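Local coordinates for protein alcohol dehydrogenase, zinc-containing (Thermotoga maritima, PDB 1VJ0) that probably acts as a zinc-dependent oxidoreductase of the medium-chain alcohol dehydrogenase family, carrying two bound zinc ions per chain, at residues H185-Y190 with A268-E273. Numbering follows the deposited sequence.
Sequences HAFDEY and ADFILE
F270 is the centre of this buried contact: its ring reaches from the strand toward the helix and the turn after it, meeting A186, F187 and Y190. With CG anti to the backbone N (chi1 177°), the ring is carried toward the helix side. The F187 and F270 rings cross obliquely, planes 34° apart; F270 CE1 lies over one face of F187, displaced toward the rim, 3.6 Å from F187 CE2. Toward Y190 the geometry is offset edge-to-face, F270 supplying the edge, with planes at 78° and centroids 5.5 Å apart; the closest atoms are F270 CD2 and Y190 CD1, at 3.6 Å. At the rim of the F270 ring, in its plane, the carbonyl A186 O sits 3.5 Å from F270 CZ, an approach in which the slightly positive ring edge would favour the oxygen, which also accepts a hydrogen bond from S295. L272 extends the apolar patch, CD1 meeting A186 CB at 3.6 Å while CD2 approaches F187 CE1 more loosely, at 4.1 Å.

Farther out, a water in the plane of the Y190 ring bridges Y190 OH (2.7 Å) and D269 O (2.7 Å), donating to the carbonyl. The same hydroxyl is hydrogen-bonded to K197, while the D269 carboxylate pairs with R289 and accepts from T198 N, bonds that probably help hold the corner the chain turns at D269. The contact thus joins helix 170-188 and the turn after it to strand 268-273 of the six-stranded parallel Rossmann-type sheet, where that strand runs between 198-202 and 292-296, F270 touching V199 and S295 on these neighbours.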
loop_
_atom_site.group_PDB
_atom_site.type_symbol
_atom_site.label_atom_id
_atom_site.label_comp_id
_atom_site.label_asym_id
_atom_site.label_seq_id
_atom_site.Cartn_x
_atom_site.Cartn_y
_atom_site.Cartn_z
ATOM N N HIS A 185 -10.647 -10.640 -6.623
ATOM C CA HIS A 185 -10.293 -9.282 -6.972
ATOM C C HIS A 185 -10.840 -8.331 -5.887
ATOM O O HIS A 185 -10.170 -7.394 -5.400
ATOM C CB HIS A 185 -10.883 -8.967 -8.379
ATOM C CG HIS A 185 -10.577 -7.597 -8.904
ATOM N ND1 HIS A 185 -10.916 -7.202 -10.187
ATOM C CD2 HIS A 185 -9.898 -6.564 -8.366
ATOM C CE1 HIS A 185 -10.515 -5.957 -10.378
ATOM N NE2 HIS A 185 -9.876 -5.547 -9.291
ATOM N N ALA A 186 -12.080 -8.557 -5.502
ATOM C CA ALA A 186 -12.732 -7.672 -4.557
ATOM C C ALA A 186 -12.064 -7.600 -3.225
ATOM O O ALA A 186 -12.011 -6.539 -2.608
ATOM C CB ALA A 186 -14.141 -8.129 -4.345
ATOM N N PHE A 187 -11.619 -8.753 -2.745
ATOM C CA PHE A 187 -10.881 -8.875 -1.489
ATOM C C PHE A 187 -9.458 -8.382 -1.603
ATOM O O PHE A 187 -8.941 -7.749 -0.656
ATOM C CB PHE A 187 -10.939 -10.320 -1.002
ATOM C CG PHE A 187 -12.249 -10.672 -0.340
ATOM C CD1 PHE A 187 -13.328 -11.115 -1.085
ATOM C CD2 PHE A 187 -12.386 -10.587 1.059
ATOM C CE1 PHE A 187 -14.554 -11.421 -0.465
ATOM C CE2 PHE A 187 -13.574 -10.907 1.688
ATOM C CZ PHE A 187 -14.699 -11.306 0.890
ATOM N N ASP A 188 -8.847 -8.591 -2.761
ATOM C CA ASP A 188 -7.458 -8.193 -3.001
ATOM C C ASP A 188 -7.322 -6.679 -2.981
ATOM O O ASP A 188 -6.244 -6.175 -2.726
ATOM C CB ASP A 188 -7.010 -8.702 -4.367
ATOM C CG ASP A 188 -5.537 -8.693 -4.546
ATOM O OD1 ASP A 188 -4.811 -9.341 -3.748
ATOM O OD2 ASP A 188 -5.026 -8.095 -5.517
ATOM N N GLU A 189 -8.399 -5.949 -3.260
ATOM C CA GLU A 189 -8.328 -4.474 -3.247
ATOM C C GLU A 189 -8.260 -3.877 -1.822
ATOM O O GLU A 189 -7.871 -2.730 -1.651
ATOM C CB GLU A 189 -9.526 -3.876 -3.989
ATOM C CG GLU A 189 -9.502 -4.096 -5.476
ATOM C CD GLU A 189 -8.274 -3.467 -6.130
ATOM O OE1 GLU A 189 -7.930 -2.297 -5.839
ATOM O OE2 GLU A 189 -7.605 -4.172 -6.883
ATOM N N TYR A 190 -8.643 -4.644 -0.815
ATOM C CA TYR A 190 -8.588 -4.198 0.594
ATOM C C TYR A 190 -7.127 -3.987 1.062
ATOM O O TYR A 190 -6.328 -4.903 0.959
ATOM C CB TYR A 190 -9.224 -5.270 1.475
ATOM C CG TYR A 190 -9.414 -4.845 2.914
ATOM C CD1 TYR A 190 -10.264 -3.790 3.229
ATOM C CD2 TYR A 190 -8.836 -5.543 3.946
ATOM C CE1 TYR A 190 -10.477 -3.412 4.543
ATOM C CE2 TYR A 190 -9.039 -5.182 5.282
ATOM C CZ TYR A 190 -9.835 -4.110 5.570
ATOM O OH TYR A 190 -10.068 -3.753 6.860
ATOM N N ALA A 268 -19.378 -2.948 9.999
ATOM C CA ALA A 268 -18.468 -3.794 9.209
ATOM C C ALA A 268 -17.199 -3.086 8.741
ATOM O O ALA A 268 -17.241 -1.940 8.324
ATOM C CB ALA A 268 -19.223 -4.355 7.961
ATOM N N ASP A 269 -16.076 -3.813 8.751
ATOM C CA ASP A 269 -14.787 -3.314 8.263
ATOM C C ASP A 269 -14.751 -3.370 6.721
ATOM O O ASP A 269 -14.188 -2.487 6.051
ATOM C CB ASP A 269 -13.703 -4.226 8.849
ATOM C CG ASP A 269 -13.702 -4.206 10.368
ATOM O OD1 ASP A 269 -13.647 -3.077 10.953
ATOM O OD2 ASP A 269 -13.787 -5.235 11.083
ATOM N N PHE A 270 -15.424 -4.395 6.168
ATOM C CA PHE A 270 -15.359 -4.718 4.759
ATOM C C PHE A 270 -16.697 -5.317 4.327
ATOM O O PHE A 270 -17.208 -6.222 4.950
ATOM C CB PHE A 270 -14.175 -5.671 4.454
ATOM C CG PHE A 270 -14.081 -6.114 2.980
ATOM C CD1 PHE A 270 -14.840 -7.191 2.495
ATOM C CD2 PHE A 270 -13.303 -5.397 2.069
ATOM C CE1 PHE A 270 -14.759 -7.558 1.113
ATOM C CE2 PHE A 270 -13.193 -5.788 0.722
ATOM C CZ PHE A 270 -13.934 -6.866 0.260
ATOM N N ILE A 271 -17.270 -4.741 3.290
ATOM C CA ILE A 271 -18.482 -5.261 2.679
ATOM C C ILE A 271 -18.260 -5.615 1.218
ATOM O O ILE A 271 -17.642 -4.853 0.489
ATOM C CB ILE A 271 -19.628 -4.241 2.827
ATOM C CG1 ILE A 271 -19.774 -3.870 4.313
ATOM C CG2 ILE A 271 -20.931 -4.810 2.307
ATOM C CD1 ILE A 271 -20.934 -2.966 4.614
ATOM N N LEU A 272 -18.880 -6.720 0.777
ATOM C CA LEU A 272 -18.906 -7.097 -0.631
ATOM C C LEU A 272 -20.338 -7.037 -1.132
ATOM O O LEU A 272 -21.213 -7.740 -0.594
ATOM C CB LEU A 272 -18.392 -8.528 -0.813
ATOM C CG LEU A 272 -18.475 -9.059 -2.246
ATOM C CD1 LEU A 272 -17.515 -8.289 -3.155
ATOM C CD2 LEU A 272 -18.186 -10.520 -2.237
ATOM N N GLU A 273 -20.592 -6.183 -2.131
ATOM C CA GLU A 273 -21.857 -6.195 -2.829
ATOM C C GLU A 273 -21.756 -7.316 -3.865
ATOM O O GLU A 273 -20.938 -7.210 -4.788
ATOM C CB GLU A 273 -22.169 -4.848 -3.528
ATOM C CG GLU A 273 -23.581 -4.808 -4.115
ATOM C CD GLU A 273 -23.639 -5.457 -5.504
ATOM O OE1 GLU A 273 -22.753 -5.097 -6.347
ATOM O OE2 GLU A 273 -24.535 -6.284 -5.758
HETATM O O HOH W 1 -11.802 -1.777 7.218
#